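Local coordinates for phosphotriesterase homology protein (Escherichia coli, PDB 1BF6) that hydrolyses phosphorylated glyceryl acetates, and also aromatic acetates and propionates, with two zinc ions bound per subunit, at residues His185-Asp190 with Val205-Ile210. Residues are numbered along the deposited sequence; the frame is centred on the assembly and turned at random.
Sequences HCDLKD and VQFDTI. With ZN (zinc ion), chain D; SO4 (sulfate ion), chain E.
In the TIM barrel, the loop leaving strand 181-183 runs beside the end of the adjacent parallel strand 204-207, where C186 N donates to Q206 O at 3.0 Å, almost along the carbonyl axis, and D187 CA comes within 5.0 Å of F207 CA. H185 has left-handed backbone angles (phi 56°, psi 50°) and turns its ring into the metal site. H185 NE2 binds zinc at 2.2 Å, alongside H157 and E124, while H185 ND1 donates to D208 OD1 at 2.6 Å. That oxygen lies near the imidazole plane, but the bond reaches it from above the carboxylate, whose plane is turned 62° from the ring. This bond sets the ring's rotation and would probably make it a stronger zinc donor; H185 N steadies the carboxylate through the syn lone pair of D208 OD2 at 3.1 Å. A second carboxylate, D187, reaches back to the other segment, with CB beside F207 CD2 and OD2 salt-bridged to R221. T209 N meets the syn lone pair of D187 OD2 at 3.2 Å. An asparagine here removes the charge that R221 pairs with and would probably loosen the hold on T209, whose OG1 donates to D187 OD1 from above the carboxylate plane at 2.7 Å.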
ATOM      1  N   HIS A 185      -6.484  -2.166  -1.947  1.00  7.04           N
ATOM      2  CA  HIS A 185      -7.589  -3.024  -1.516  1.00  5.96           C
ATOM      3  C   HIS A 185      -8.707  -3.261  -2.511  1.00  6.42           C
ATOM      4  O   HIS A 185      -9.880  -3.122  -2.172  1.00  7.80           O
ATOM      5  CB  HIS A 185      -8.206  -2.498  -0.219  1.00  6.88           C
ATOM      6  CG  HIS A 185      -7.208  -1.970   0.748  1.00  7.97           C
ATOM      7  ND1 HIS A 185      -5.967  -2.523   0.961  1.00  7.21           N
ATOM      8  CD2 HIS A 185      -7.256  -0.861   1.522  1.00  6.12           C
ATOM      9  CE1 HIS A 185      -5.320  -1.750   1.810  1.00  8.97           C
ATOM     10  NE2 HIS A 185      -6.086  -0.745   2.158  1.00  6.64           N
ATOM     11  N   CYS A 186      -8.367  -3.639  -3.739  1.00  7.52           N
ATOM     12  CA  CYS A 186      -9.402  -3.906  -4.734  1.00  6.99           C
ATOM     13  C   CYS A 186      -9.898  -5.344  -4.636  1.00  6.47           C
ATOM     14  O   CYS A 186     -10.830  -5.730  -5.341  1.00  5.62           O
ATOM     15  CB  CYS A 186      -8.862  -3.677  -6.149  1.00  9.52           C
ATOM     16  SG  CYS A 186      -8.365  -1.982  -6.506  1.00  8.76           S
ATOM     17  N   ASP A 187      -9.306  -6.097  -3.711  1.00  8.27           N
ATOM     18  CA  ASP A 187      -9.606  -7.520  -3.537  1.00  9.68           C
ATOM     19  C   ASP A 187     -10.334  -7.939  -2.241  1.00 10.23           C
ATOM     20  O   ASP A 187      -9.967  -8.931  -1.613  1.00  9.90           O
ATOM     21  CB  ASP A 187      -8.291  -8.308  -3.678  1.00  7.36           C
ATOM     22  CG  ASP A 187      -7.283  -7.983  -2.572  1.00  8.19           C
ATOM     23  OD1 ASP A 187      -7.386  -6.898  -1.945  1.00  8.14           O
ATOM     24  OD2 ASP A 187      -6.372  -8.809  -2.314  1.00  5.70           O
ATOM     25  N   LEU A 188     -11.375  -7.205  -1.858  1.00 10.46           N
ATOM     26  CA  LEU A 188     -12.146  -7.548  -0.657  1.00 11.56           C
ATOM     27  C   LEU A 188     -13.585  -7.972  -0.979  1.00 12.48           C
ATOM     28  O   LEU A 188     -14.398  -8.209  -0.087  1.00 12.74           O
ATOM     29  CB  LEU A 188     -12.106  -6.401   0.360  1.00 10.28           C
ATOM     30  CG  LEU A 188     -10.769  -6.277   1.093  1.00 11.10           C
ATOM     31  CD1 LEU A 188     -10.647  -4.945   1.828  1.00 11.27           C
ATOM     32  CD2 LEU A 188     -10.620  -7.442   2.046  1.00 12.05           C
ATOM     33  N   LYS A 189     -13.871  -8.117  -2.270  1.00 13.95           N
ATOM     34  CA  LYS A 189     -15.181  -8.537  -2.762  1.00 14.51           C
ATOM     35  C   LYS A 189     -15.057  -8.802  -4.264  1.00 14.38           C
ATOM     36  O   LYS A 189     -14.008  -8.518  -4.856  1.00 15.20           O
ATOM     37  CB  LYS A 189     -16.232  -7.444  -2.522  1.00 14.93           C
ATOM     38  CG  LYS A 189     -16.025  -6.198  -3.359  1.00 15.69           C
ATOM     39  CD  LYS A 189     -17.205  -5.272  -3.262  1.00 18.38           C
ATOM     40  CE  LYS A 189     -16.912  -3.959  -3.951  1.00 18.47           C
ATOM     41  NZ  LYS A 189     -18.040  -3.017  -3.773  1.00 23.46           N
ATOM     42  N   ASP A 190     -16.094  -9.400  -4.858  1.00 15.02           N
ATOM     43  CA  ASP A 190     -16.122  -9.661  -6.297  1.00 17.52           C
ATOM     44  C   ASP A 190     -16.142  -8.234  -6.828  1.00 17.69           C
ATOM     45  O   ASP A 190     -17.132  -7.520  -6.673  1.00 17.36           O
ATOM     46  CB  ASP A 190     -17.397 -10.424  -6.699  1.00 19.81           C
ATOM     47  CG  ASP A 190     -17.420 -11.880  -6.179  1.00 22.61           C
ATOM     48  OD1 ASP A 190     -16.389 -12.363  -5.671  1.00 22.63           O
ATOM     49  OD2 ASP A 190     -18.478 -12.545  -6.286  1.00 24.98           O
ATOM     50  N   VAL A 205      -3.898  -1.350 -10.042  1.00  7.89           N
ATOM     51  CA  VAL A 205      -4.780  -1.888  -9.005  1.00  7.91           C
ATOM     52  C   VAL A 205      -3.997  -2.865  -8.121  1.00  9.60           C
ATOM     53  O   VAL A 205      -3.016  -3.477  -8.562  1.00  7.61           O
ATOM     54  CB  VAL A 205      -6.027  -2.593  -9.598  1.00  8.38           C
ATOM     55  CG1 VAL A 205      -6.940  -1.570 -10.285  1.00  8.49           C
ATOM     56  CG2 VAL A 205      -5.606  -3.704 -10.584  1.00  8.23           C
ATOM     57  N   GLN A 206      -4.417  -2.982  -6.863  1.00  9.66           N
ATOM     58  CA  GLN A 206      -3.745  -3.866  -5.929  1.00  8.29           C
ATOM     59  C   GLN A 206      -4.610  -4.919  -5.252  1.00  8.94           C
ATOM     60  O   GLN A 206      -5.746  -4.658  -4.863  1.00  7.83           O
ATOM     61  CB  GLN A 206      -3.035  -3.056  -4.858  1.00  9.09           C
ATOM     62  CG  GLN A 206      -1.853  -2.299  -5.383  1.00  8.88           C
ATOM     63  CD  GLN A 206      -1.253  -1.358  -4.380  1.00 10.59           C
ATOM     64  OE1 GLN A 206      -1.642  -1.321  -3.194  1.00 12.55           O
ATOM     65  NE2 GLN A 206      -0.304  -0.563  -4.848  1.00  5.92           N
ATOM     66  N   PHE A 207      -4.080  -6.143  -5.229  1.00  7.92           N
ATOM     67  CA  PHE A 207      -4.698  -7.272  -4.546  1.00  7.32           C
ATOM     68  C   PHE A 207      -3.724  -7.346  -3.372  1.00  6.35           C
ATOM     69  O   PHE A 207      -2.722  -8.078  -3.407  1.00  6.87           O
ATOM     70  CB  PHE A 207      -4.642  -8.554  -5.401  1.00  7.75           C
ATOM     71  CG  PHE A 207      -5.672  -8.603  -6.516  1.00 11.34           C
ATOM     72  CD1 PHE A 207      -5.753  -7.584  -7.476  1.00 10.62           C
ATOM     73  CD2 PHE A 207      -6.561  -9.676  -6.615  1.00  9.72           C
ATOM     74  CE1 PHE A 207      -6.706  -7.636  -8.508  1.00 11.98           C
ATOM     75  CE2 PHE A 207      -7.513  -9.737  -7.640  1.00 10.00           C
ATOM     76  CZ  PHE A 207      -7.587  -8.712  -8.591  1.00 10.16           C
ATOM     77  N   ASP A 208      -3.977  -6.508  -2.367  1.00  6.20           N
ATOM     78  CA  ASP A 208      -3.099  -6.395  -1.195  1.00  6.58           C
ATOM     79  C   ASP A 208      -3.654  -6.870   0.150  1.00  5.98           C
ATOM     80  O   ASP A 208      -3.089  -6.533   1.197  1.00  6.82           O
ATOM     81  CB  ASP A 208      -2.606  -4.946  -1.039  1.00  8.40           C
ATOM     82  CG  ASP A 208      -3.742  -3.931  -1.067  1.00  8.42           C
ATOM     83  OD1 ASP A 208      -4.880  -4.279  -0.692  1.00  6.40           O
ATOM     84  OD2 ASP A 208      -3.499  -2.784  -1.507  1.00  8.04           O
ATOM     85  N   THR A 209      -4.763  -7.603   0.125  1.00  7.32           N
ATOM     86  CA  THR A 209      -5.346  -8.132   1.359  1.00  7.92           C
ATOM     87  C   THR A 209      -5.259  -9.673   1.342  1.00  9.87           C
ATOM     88  O   THR A 209      -6.080 -10.376   1.950  1.00  7.68           O
ATOM     89  CB  THR A 209      -6.803  -7.662   1.564  1.00  8.22           C
ATOM     90  OG1 THR A 209      -7.619  -8.066   0.458  1.00  8.37           O
ATOM     91  CG2 THR A 209      -6.866  -6.124   1.710  1.00  9.24           C
ATOM     92  N   ILE A 210      -4.256 -10.174   0.622  1.00  8.39           N
ATOM     93  CA  ILE A 210      -4.014 -11.610   0.506  1.00  9.31           C
ATOM     94  C   ILE A 210      -3.851 -12.209   1.899  1.00 10.25           C
ATOM     95  O   ILE A 210      -3.090 -11.686   2.712  1.00  9.67           O
ATOM     96  CB  ILE A 210      -2.750 -11.869  -0.339  1.00  9.09           C
ATOM     97  CG1 ILE A 210      -3.052 -11.584  -1.817  1.00  9.12           C
ATOM     98  CG2 ILE A 210      -2.245 -13.304  -0.151  1.00  9.86           C
ATOM     99  CD1 ILE A 210      -1.808 -11.317  -2.660  1.00  8.21           C
TER
HETATM  100 ZN    ZN D 293      -5.540   0.522   3.842  1.00 15.00          ZN
HETATM  101  S   SO4 E 294     -18.467   0.510  -5.058  1.00 33.48           S
HETATM  102  O1  SO4 E 294     -19.598   0.128  -4.217  1.00 35.11           O
HETATM  103  O2  SO4 E 294     -17.956   1.890  -4.643  1.00 31.80           O
HETATM  104  O3  SO4 E 294     -17.270  -0.474  -4.934  1.00 33.28           O
HETATM  105  O4  SO4 E 294     -18.909   0.487  -6.521  1.00 33.13           O